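Local coordinates for protein blue-light receptor of the bluf-family (Rhodobacter sphaeroides, PDB 2BYC) that probably senses blue light through a flavin held in its BLUF domain, here flavin mononucleotide in the dark state, and relays the signal, at residues S30-L35 / W93-I97; T53-R58 / P84-F90. Numbering follows the deposited sequence.

Contact 1. Residues S30-L35 / W93-I97; sequences SRVRNL and WSMRI. With FMN (flavin mononucleotide), chain C.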
ATOM      1  N   SER A  30      10.079   4.652   4.386  1.00 18.71           N
ATOM      2  CA  SER A  30       9.568   3.357   4.098  1.00 20.44           C
ATOM      3  C   SER A  30      10.531   2.575   3.214  1.00 22.13           C
ATOM      4  O   SER A  30      10.701   1.380   3.376  1.00 22.78           O
ATOM      5  CB  SER A  30       8.236   3.496   3.395  1.00 19.47           C
ATOM      6  OG  SER A  30       8.520   3.976   2.136  1.00 22.41           O
ATOM      7  N   ARG A  31      11.189   3.252   2.286  1.00 22.99           N
ATOM      8  CA  ARG A  31      12.121   2.573   1.440  1.00 25.49           C
ATOM      9  C   ARG A  31      13.224   1.878   2.306  1.00 25.19           C
ATOM     10  O   ARG A  31      13.607   0.713   2.058  1.00 24.13           O
ATOM     11  CB  ARG A  31      12.705   3.551   0.402  1.00 26.14           C
ATOM     12  CG  ARG A  31      13.557   2.859  -0.654  1.00 30.11           C
ATOM     13  CD  ARG A  31      14.460   3.788  -1.444  1.00 30.28           C
ATOM     14  NE  ARG A  31      15.143   2.973  -2.475  1.00 41.19           N
ATOM     15  CZ  ARG A  31      15.897   3.426  -3.499  1.00 43.99           C
ATOM     16  NH1 ARG A  31      16.143   4.738  -3.696  1.00 45.51           N
ATOM     17  NH2 ARG A  31      16.438   2.548  -4.336  1.00 44.75           N
ATOM     18  N   VAL A  32      13.714   2.541   3.350  1.00 24.33           N
ATOM     19  CA  VAL A  32      14.749   1.898   4.135  1.00 23.70           C
ATOM     20  C   VAL A  32      14.218   0.801   5.117  1.00 22.63           C
ATOM     21  O   VAL A  32      14.734  -0.386   5.145  1.00 21.85           O
ATOM     22  CB  VAL A  32      15.625   2.937   4.770  1.00 25.61           C
ATOM     23  CG1 VAL A  32      16.703   2.259   5.681  1.00 27.90           C
ATOM     24  CG2 VAL A  32      16.289   3.791   3.638  1.00 25.26           C
ATOM     25  N   ARG A  33      13.172   1.148   5.867  1.00 20.28           N
ATOM     26  CA  ARG A  33      12.476   0.213   6.761  1.00 20.66           C
ATOM     27  C   ARG A  33      11.958  -1.008   6.035  1.00 20.53           C
ATOM     28  O   ARG A  33      12.256  -2.165   6.396  1.00 21.45           O
ATOM     29  CB  ARG A  33      11.292   0.950   7.409  1.00 20.05           C
ATOM     30  CG  ARG A  33      10.480   0.208   8.447  1.00 22.85           C
ATOM     31  CD  ARG A  33      11.120   0.379   9.803  1.00 31.47           C
ATOM     32  NE  ARG A  33      10.563   1.431  10.673  1.00 33.90           N
ATOM     33  CZ  ARG A  33      10.709   2.735  10.549  1.00 34.14           C
ATOM     34  NH1 ARG A  33      11.337   3.266   9.536  1.00 41.85           N
ATOM     35  NH2 ARG A  33      10.167   3.523  11.437  1.00 35.61           N
ATOM     36  N   ASN A  34      11.192  -0.802   4.971  1.00 18.70           N
ATOM     37  CA  ASN A  34      10.648  -1.994   4.291  1.00 18.29           C
ATOM     38  C   ASN A  34      11.741  -2.943   3.774  1.00 19.52           C
ATOM     39  O   ASN A  34      11.645  -4.178   3.840  1.00 19.47           O
ATOM     40  CB  ASN A  34       9.688  -1.598   3.154  1.00 16.05           C
ATOM     41  CG  ASN A  34       8.466  -0.942   3.667  1.00 14.25           C
ATOM     42  OD1 ASN A  34       8.309  -0.755   4.851  1.00 17.96           O
ATOM     43  ND2 ASN A  34       7.584  -0.574   2.787  1.00 17.27           N
ATOM     44  N   LEU A  35      12.785  -2.361   3.224  1.00 21.91           N
ATOM     45  CA  LEU A  35      13.890  -3.151   2.714  1.00 22.53           C
ATOM     46  C   LEU A  35      14.478  -4.081   3.828  1.00 24.05           C
ATOM     47  O   LEU A  35      14.728  -5.310   3.603  1.00 25.92           O
ATOM     48  CB  LEU A  35      14.949  -2.193   2.153  1.00 23.27           C
ATOM     49  CG  LEU A  35      15.646  -2.591   0.857  1.00 24.41           C
ATOM     50  CD1 LEU A  35      16.861  -3.316   1.282  1.00 31.50           C
ATOM     51  CD2 LEU A  35      14.775  -3.404  -0.136  1.00 25.01           C
ATOM     52  N   TRP A  93       9.153  -3.887  -5.311  1.00 25.65           N
ATOM     53  CA  TRP A  93       8.966  -2.557  -4.682  1.00 25.80           C
ATOM     54  C   TRP A  93       8.786  -2.666  -3.204  1.00 25.26           C
ATOM     55  O   TRP A  93       7.818  -3.244  -2.708  1.00 24.54           O
ATOM     56  CB  TRP A  93       7.774  -1.800  -5.249  1.00 28.26           C
ATOM     57  CG  TRP A  93       7.718  -1.773  -6.723  1.00 31.05           C
ATOM     58  CD1 TRP A  93       7.175  -2.721  -7.547  1.00 32.38           C
ATOM     59  CD2 TRP A  93       8.247  -0.750  -7.568  1.00 33.47           C
ATOM     60  NE1 TRP A  93       7.340  -2.339  -8.854  1.00 35.75           N
ATOM     61  CE2 TRP A  93       7.976  -1.123  -8.889  1.00 31.90           C
ATOM     62  CE3 TRP A  93       8.904   0.461  -7.327  1.00 37.36           C
ATOM     63  CZ2 TRP A  93       8.296  -0.325  -9.969  1.00 31.52           C
ATOM     64  CZ3 TRP A  93       9.260   1.266  -8.436  1.00 34.58           C
ATOM     65  CH2 TRP A  93       8.952   0.853  -9.727  1.00 33.74           C
ATOM     66  N   SER A  94       9.744  -2.060  -2.537  1.00 23.80           N
ATOM     67  CA  SER A  94       9.752  -1.776  -1.134  1.00 22.92           C
ATOM     68  C   SER A  94       8.500  -0.981  -0.708  1.00 21.19           C
ATOM     69  O   SER A  94       7.880  -1.343   0.252  1.00 18.32           O
ATOM     70  CB  SER A  94      11.037  -0.990  -0.841  1.00 24.08           C
ATOM     71  OG  SER A  94      11.267  -0.893   0.542  1.00 31.69           O
ATOM     72  N   MET A  95       8.169   0.073  -1.459  1.00 17.64           N
ATOM     73  CA  MET A  95       6.876   0.797  -1.374  1.00 17.63           C
ATOM     74  C   MET A  95       6.883   1.543  -2.701  1.00 15.27           C
ATOM     75  O   MET A  95       7.820   2.198  -3.015  1.00 17.33           O
ATOM     76  CB  MET A  95       6.826   1.699  -0.126  1.00 17.20           C
ATOM     77  CG  MET A  95       5.430   2.191   0.336  1.00 17.69           C
ATOM     78  SD  MET A  95       4.213   0.994  -0.136  1.00 19.32           S
ATOM     79  CE  MET A  95       4.611  -0.430   0.921  1.00 20.36           C
ATOM     80  N   ARG A  96       5.901   1.329  -3.544  1.00 13.85           N
ATOM     81  CA  ARG A  96       5.804   2.167  -4.740  1.00 14.70           C
ATOM     82  C   ARG A  96       4.630   3.111  -4.427  1.00 14.46           C
ATOM     83  O   ARG A  96       3.617   2.645  -3.894  1.00 16.56           O
ATOM     84  CB  ARG A  96       5.507   1.365  -5.987  1.00 14.91           C
ATOM     85  CG  ARG A  96       5.758   2.246  -7.241  1.00 20.04           C
ATOM     86  CD  ARG A  96       5.370   1.499  -8.426  1.00 28.47           C
ATOM     87  NE  ARG A  96       5.501   2.225  -9.691  1.00 30.77           N
ATOM     88  CZ  ARG A  96       4.837   3.331 -10.056  1.00 31.57           C
ATOM     89  NH1 ARG A  96       4.022   3.961  -9.212  1.00 27.05           N
ATOM     90  NH2 ARG A  96       5.026   3.839 -11.283  1.00 32.87           N
ATOM     91  N   ILE A  97       4.760   4.406  -4.634  1.00 14.22           N
ATOM     92  CA  ILE A  97       3.590   5.270  -4.372  1.00 16.11           C
ATOM     93  C   ILE A  97       2.902   5.345  -5.719  1.00 17.10           C
ATOM     94  O   ILE A  97       3.575   5.402  -6.781  1.00 16.67           O
ATOM     95  CB  ILE A  97       3.936   6.647  -3.861  1.00 15.65           C
ATOM     96  CG1 ILE A  97       2.632   7.384  -3.600  1.00 17.15           C
ATOM     97  CG2 ILE A  97       4.861   7.387  -4.776  1.00 19.80           C
ATOM     98  CD1 ILE A  97       2.743   8.651  -2.873  1.00 25.08           C
TER
HETATM   99  N1  FMN C1137       6.831   3.619   7.075  1.00 14.81           N
HETATM  100  C2  FMN C1137       7.488   2.496   6.624  1.00 15.02           C
HETATM  101  O2  FMN C1137       8.611   2.197   7.093  1.00 16.31           O
HETATM  102  N3  FMN C1137       6.948   1.699   5.669  1.00 11.79           N
HETATM  103  C4  FMN C1137       5.755   2.073   5.159  1.00 11.74           C
HETATM  104  O4  FMN C1137       5.235   1.355   4.367  1.00 15.02           O
HETATM  105  C4A FMN C1137       5.071   3.211   5.600  1.00 11.08           C
HETATM  106  N5  FMN C1137       3.846   3.549   5.048  1.00 12.75           N
HETATM  107  C5A FMN C1137       3.112   4.639   5.537  1.00 14.51           C
HETATM  108  C6  FMN C1137       1.876   4.958   5.020  1.00 12.21           C
HETATM  109  C7  FMN C1137       1.146   6.080   5.437  1.00 12.14           C
HETATM  110  C7M FMN C1137      -0.291   6.313   4.951  1.00 11.11           C
HETATM  111  C8  FMN C1137       1.687   6.870   6.430  1.00 13.47           C
HETATM  112  C8M FMN C1137       0.941   8.066   6.998  1.00 11.88           C
HETATM  113  C9  FMN C1137       2.931   6.555   6.973  1.00 12.89           C
HETATM  114  C9A FMN C1137       3.655   5.412   6.514  1.00 14.00           C
HETATM  115  N10 FMN C1137       4.925   5.086   7.040  1.00 14.25           N
HETATM  116  C10 FMN C1137       5.607   3.965   6.580  1.00 14.66           C
HETATM  117  C1' FMN C1137       5.712   6.052   7.861  1.00 19.84           C
HETATM  118  C2' FMN C1137       5.817   5.335   9.187  1.00 26.05           C
HETATM  119  O2' FMN C1137       4.621   5.709   9.807  1.00 24.88           O
HETATM  120  C3' FMN C1137       7.044   5.682  10.048  1.00 30.03           C
HETATM  121  O3' FMN C1137       6.874   6.963  10.567  1.00 34.64           O
HETATM  122  C4' FMN C1137       8.403   5.623   9.369  1.00 34.70           C
HETATM  123  O4' FMN C1137       8.833   4.285   9.036  1.00 35.95           O
HETATM  124  C5' FMN C1137       9.459   6.192  10.322  1.00 39.41           C
HETATM  125  O5' FMN C1137       9.905   7.526  10.072  1.00 42.74           O
HETATM  126  P   FMN C1137      11.243   7.891  10.878  1.00 42.58           P
HETATM  127  O1P FMN C1137      11.780   9.276  10.484  1.00 39.15           O
HETATM  128  O2P FMN C1137      10.809   7.880  12.338  1.00 39.08           O
HETATM  129  O3P FMN C1137      12.156   6.749  10.507  1.00 34.25           O

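Contact 2. Residues T53-R58 / P84-F90; sequences TIEGPR and PITARRF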
ATOM      1  N   THR A  53      -1.023  -1.479   0.610  1.00 12.37           N
ATOM      2  CA  THR A  53      -0.858  -2.925   0.641  1.00 12.84           C
ATOM      3  C   THR A  53       0.576  -3.204   0.997  1.00 12.15           C
ATOM      4  O   THR A  53       1.460  -2.679   0.313  1.00 12.57           O
ATOM      5  CB  THR A  53      -1.055  -3.476  -0.731  1.00 13.85           C
ATOM      6  OG1 THR A  53      -2.440  -3.333  -1.080  1.00 17.73           O
ATOM      7  CG2 THR A  53      -0.676  -4.978  -0.759  1.00 15.52           C
ATOM      8  N   ILE A  54       0.816  -3.980   2.048  1.00 10.84           N
ATOM      9  CA  ILE A  54       2.210  -4.366   2.386  1.00 12.64           C
ATOM     10  C   ILE A  54       2.221  -5.828   2.473  1.00 11.12           C
ATOM     11  O   ILE A  54       1.215  -6.434   2.901  1.00  9.45           O
ATOM     12  CB  ILE A  54       2.624  -3.843   3.795  1.00 14.64           C
ATOM     13  CG1 ILE A  54       1.569  -4.272   4.817  1.00 14.54           C
ATOM     14  CG2 ILE A  54       2.878  -2.320   3.768  1.00 11.31           C
ATOM     15  CD1 ILE A  54       1.791  -3.816   6.207  1.00 13.07           C
ATOM     16  N   GLU A  55       3.305  -6.436   2.021  1.00 11.52           N
ATOM     17  CA  GLU A  55       3.316  -7.914   1.990  1.00 12.88           C
ATOM     18  C   GLU A  55       4.694  -8.314   2.466  1.00 11.95           C
ATOM     19  O   GLU A  55       5.652  -7.620   2.265  1.00 11.04           O
ATOM     20  CB  GLU A  55       3.061  -8.459   0.626  1.00 15.98           C
ATOM     21  CG  GLU A  55       3.920  -7.850  -0.410  1.00 20.74           C
ATOM     22  CD  GLU A  55       3.434  -8.165  -1.802  1.00 26.01           C
ATOM     23  OE1 GLU A  55       2.312  -8.654  -1.931  1.00 26.11           O
ATOM     24  OE2 GLU A  55       4.190  -7.928  -2.758  1.00 23.44           O
ATOM     25  N   GLY A  56       4.756  -9.386   3.195  1.00 13.24           N
ATOM     26  CA  GLY A  56       6.009  -9.824   3.782  1.00 13.20           C
ATOM     27  C   GLY A  56       5.713 -10.821   4.877  1.00 13.05           C
ATOM     28  O   GLY A  56       4.622 -11.256   4.988  1.00 15.32           O
ATOM     29  N   PRO A  57       6.710 -11.203   5.681  1.00 14.07           N
ATOM     30  CA  PRO A  57       6.516 -12.108   6.849  1.00 13.23           C
ATOM     31  C   PRO A  57       5.352 -11.636   7.796  1.00 13.05           C
ATOM     32  O   PRO A  57       5.291 -10.446   8.214  1.00 10.28           O
ATOM     33  CB  PRO A  57       7.854 -12.047   7.598  1.00 13.34           C
ATOM     34  CG  PRO A  57       8.913 -11.413   6.594  1.00 14.40           C
ATOM     35  CD  PRO A  57       8.126 -10.824   5.395  1.00 14.52           C
ATOM     36  N   ARG A  58       4.511 -12.562   8.252  1.00 14.87           N
ATOM     37  CA  ARG A  58       3.345 -12.152   9.087  1.00 16.06           C
ATOM     38  C   ARG A  58       3.784 -11.202  10.220  1.00 17.62           C
ATOM     39  O   ARG A  58       3.113 -10.161  10.504  1.00 14.59           O
ATOM     40  CB  ARG A  58       2.610 -13.370   9.682  1.00 16.76           C
ATOM     41  CG  ARG A  58       1.504 -12.952  10.661  1.00 16.60           C
ATOM     42  CD  ARG A  58       0.124 -13.658  10.306  1.00 26.35           C
ATOM     43  NE  ARG A  58       0.490 -14.991  10.073  1.00 22.17           N
ATOM     44  CZ  ARG A  58      -0.009 -15.880   9.249  1.00 21.42           C
ATOM     45  NH1 ARG A  58      -1.094 -15.709   8.507  1.00 21.45           N
ATOM     46  NH2 ARG A  58       0.667 -17.004   9.206  1.00 21.24           N
ATOM     47  N   PRO A  84      -2.999 -14.662   3.878  1.00 17.78           N
ATOM     48  CA  PRO A  84      -1.814 -15.409   3.565  1.00 18.46           C
ATOM     49  C   PRO A  84      -1.618 -15.479   2.074  1.00 19.01           C
ATOM     50  O   PRO A  84      -2.603 -15.550   1.298  1.00 18.79           O
ATOM     51  CB  PRO A  84      -2.158 -16.809   4.041  1.00 18.18           C
ATOM     52  CG  PRO A  84      -3.107 -16.625   5.143  1.00 17.94           C
ATOM     53  CD  PRO A  84      -3.928 -15.420   4.732  1.00 19.79           C
ATOM     54  N   ILE A  85      -0.363 -15.467   1.658  1.00 20.46           N
ATOM     55  CA  ILE A  85      -0.059 -15.566   0.244  1.00 20.35           C
ATOM     56  C   ILE A  85       1.107 -16.475  -0.080  1.00 21.54           C
ATOM     57  O   ILE A  85       2.017 -16.537   0.665  1.00 21.95           O
ATOM     58  CB  ILE A  85       0.245 -14.170  -0.353  1.00 20.61           C
ATOM     59  CG1 ILE A  85       1.291 -13.390   0.489  1.00 16.73           C
ATOM     60  CG2 ILE A  85      -1.065 -13.448  -0.578  1.00 21.74           C
ATOM     61  CD1 ILE A  85       1.873 -12.107  -0.251  1.00 16.20           C
ATOM     62  N   THR A  86       1.084 -17.067  -1.278  1.00 25.16           N
ATOM     63  CA  THR A  86       2.121 -17.966  -1.865  1.00 27.18           C
ATOM     64  C   THR A  86       3.329 -17.137  -2.295  1.00 27.90           C
ATOM     65  O   THR A  86       4.489 -17.442  -1.949  1.00 28.35           O
ATOM     66  CB  THR A  86       1.482 -18.732  -3.107  1.00 28.25           C
ATOM     67  OG1 THR A  86       0.591 -19.755  -2.630  1.00 31.50           O
ATOM     68  CG2 THR A  86       2.518 -19.369  -4.064  1.00 30.51           C
ATOM     69  N   ALA A  87       3.050 -16.036  -2.992  1.00 26.94           N
ATOM     70  CA  ALA A  87       4.128 -15.260  -3.614  1.00 27.02           C
ATOM     71  C   ALA A  87       3.775 -13.832  -3.487  1.00 25.72           C
ATOM     72  O   ALA A  87       2.628 -13.539  -3.547  1.00 27.83           O
ATOM     73  CB  ALA A  87       4.177 -15.615  -5.056  1.00 25.89           C
ATOM     74  N   ARG A  88       4.747 -12.945  -3.319  1.00 26.04           N
ATOM     75  CA  ARG A  88       4.510 -11.489  -3.462  1.00 24.95           C
ATOM     76  C   ARG A  88       3.825 -11.045  -4.762  1.00 25.28           C
ATOM     77  O   ARG A  88       4.095 -11.541  -5.865  1.00 24.61           O
ATOM     78  CB  ARG A  88       5.829 -10.721  -3.284  1.00 25.51           C
ATOM     79  CG  ARG A  88       6.477 -10.917  -1.945  1.00 19.71           C
ATOM     80  CD  ARG A  88       7.728 -10.112  -1.840  1.00 16.17           C
ATOM     81  NE  ARG A  88       8.425 -10.530  -0.640  1.00 19.67           N
ATOM     82  CZ  ARG A  88       8.397  -9.885   0.511  1.00 20.92           C
ATOM     83  NH1 ARG A  88       7.701  -8.770   0.634  1.00 18.98           N
ATOM     84  NH2 ARG A  88       9.076 -10.343   1.522  1.00 18.74           N
ATOM     85  N   ARG A  89       2.943 -10.065  -4.628  1.00 25.42           N
ATOM     86  CA  ARG A  89       2.317  -9.400  -5.778  1.00 25.37           C
ATOM     87  C   ARG A  89       3.215  -8.255  -6.308  1.00 24.01           C
ATOM     88  O   ARG A  89       3.220  -8.002  -7.495  1.00 25.37           O
ATOM     89  CB  ARG A  89       0.930  -8.890  -5.361  1.00 24.90           C
ATOM     90  CG  ARG A  89       0.159  -9.881  -4.434  1.00 25.68           C
ATOM     91  CD  ARG A  89      -0.942  -9.196  -3.462  1.00 29.43           C
ATOM     92  NE  ARG A  89      -1.945 -10.202  -2.957  1.00 28.19           N
ATOM     93  CZ  ARG A  89      -2.853 -10.747  -3.748  1.00 28.46           C
ATOM     94  NH1 ARG A  89      -2.893 -10.370  -5.036  1.00 25.71           N
ATOM     95  NH2 ARG A  89      -3.702 -11.675  -3.288  1.00 30.65           N
ATOM     96  N   PHE A  90       3.945  -7.560  -5.428  1.00 22.52           N
ATOM     97  CA  PHE A  90       4.821  -6.451  -5.805  1.00 21.74           C
ATOM     98  C   PHE A  90       6.238  -6.687  -5.309  1.00 21.56           C
ATOM     99  O   PHE A  90       6.785  -5.883  -4.560  1.00 21.05           O
ATOM    100  CB  PHE A  90       4.293  -5.096  -5.221  1.00 20.95           C
ATOM    101  CG  PHE A  90       2.840  -4.955  -5.379  1.00 21.40           C
ATOM    102  CD1 PHE A  90       1.975  -5.373  -4.350  1.00 20.84           C
ATOM    103  CD2 PHE A  90       2.295  -4.584  -6.638  1.00 20.89           C
ATOM    104  CE1 PHE A  90       0.586  -5.318  -4.487  1.00 21.42           C
ATOM    105  CE2 PHE A  90       0.894  -4.548  -6.818  1.00 18.55           C
ATOM    106  CZ  PHE A  90       0.043  -4.909  -5.725  1.00 20.20           C
TER

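Contact 1. Residues S30-L35 / W93-I97
The carboxamide of Asn34 holds flavin and protein together. Its ND2 donates a short, nearly straight hydrogen bond to the backbone O of Ser94 (2.7 Å), while its OD1 accepts one from N3 of the flavin (2.9 Å); a weak bond from Asn34 ND2 to flavin O4 (3.4 Å) completes a two-point grip on the pyrimidine edge of the isoalloxazine. Donating to Ser94 O is consistent with a set carboxamide orientation, OD1 directed at flavin N3. Ser94 returns a bond to the helix, from its OG to Arg31 O (3.2 Å), a carbonyl that also accepts the weak helical bond from Leu35 N (3.4 Å).

Packing spreads from these bonds. Ser30, whose OG is bonded to Met27 O one turn back, lays CB 3.2 Å from flavin N3 and its OG 3.6 Å from Met95 CB. The Met95 methyl, CE, lies 3.5 Å from Asn34 ND2 and 3.9 Å from flavin O4, closing the pocket beside Gln52, which also hydrogen-bonds the flavin. Helix 19-37 thus meets the chain just before strand 96-98, which runs parallel to strand 40-45; Met95 bridges Met27 of that helix and Ile54 of strand 49-55, and Asn34 also touches Leu64 of helix 58-69.

Contact 2. Residues T53-R58 / P84-F90
Glu55 extends its side chain across the backbone of Arg88, Arg89 and Phe90, its OE2 coming within 3.3 Å of Arg88 CB, and its carboxylate receives two successive amides. Arg89 N donates to Glu55 OE1 (3.1 Å) and Phe90 N to Glu55 OE2 (2.7 Å), both with good angles, so one carboxylate holds two consecutive amides of a segment without regular secondary structure. Thr40 supplies a further hydrogen bond to Glu55 OE2. The side chain of Ile85 touches the same carboxylate, CD1 lying 3.9 Å from Glu55 OE1.

Arg88 reaches back along the other segment: its NH1 makes a weak hydrogen bond to Glu55 O (2.9 Å), and its stronger polar partners are Thr40 OG1 and Gly38 O. The guanidinium also lies against Gly56, NH1 being 3.7 Å from Gly56 CA. Here strand 49-55 of the BLUF domain's mixed sheet, flanked by strands 5-14 and 40-45, gives way to helix 58-69. Gly56 takes backbone angles at which a CB would press on the preceding carbonyl and on the ring of Pro57, the N-cap residue of that helix.

At the strand end of the contact, Phe90 CE1 packs 4.0 Å from Thr53 CG2, and the ring continues onto Ile42 and onto Ala129 of helix 120-131. At the far end Pro84, closing strand 77-84, sets CG 4.0 Å from Arg58 NH1, near the plane of a guanidinium whose NH2 is bonded to Phe1 O.

In the fold
Contact 2 is nested within contact 1 along the chain: segments 53-58 and 84-90 both fall between 30-35 and 93-97. Their centres lie 13 Å apart, and both reach the same mixed sheet. Contact 1 joins helix 19-37 to the approach to strand 96-98 at the flavin, whereas contact 2 ties the end of strand 49-55 to the connection leading out of strand 77-84. The two meet where Met95 CE packs against Ile54 CG2 (3.8 Å). Residues 84-90 run on, two residues later, into 93-97, along the connection from strand 77-84 into strand 96-98. Contact 1 thus lies at the flavin and contact 2 further along the same sheet, where Phe90 touches helix 120-131.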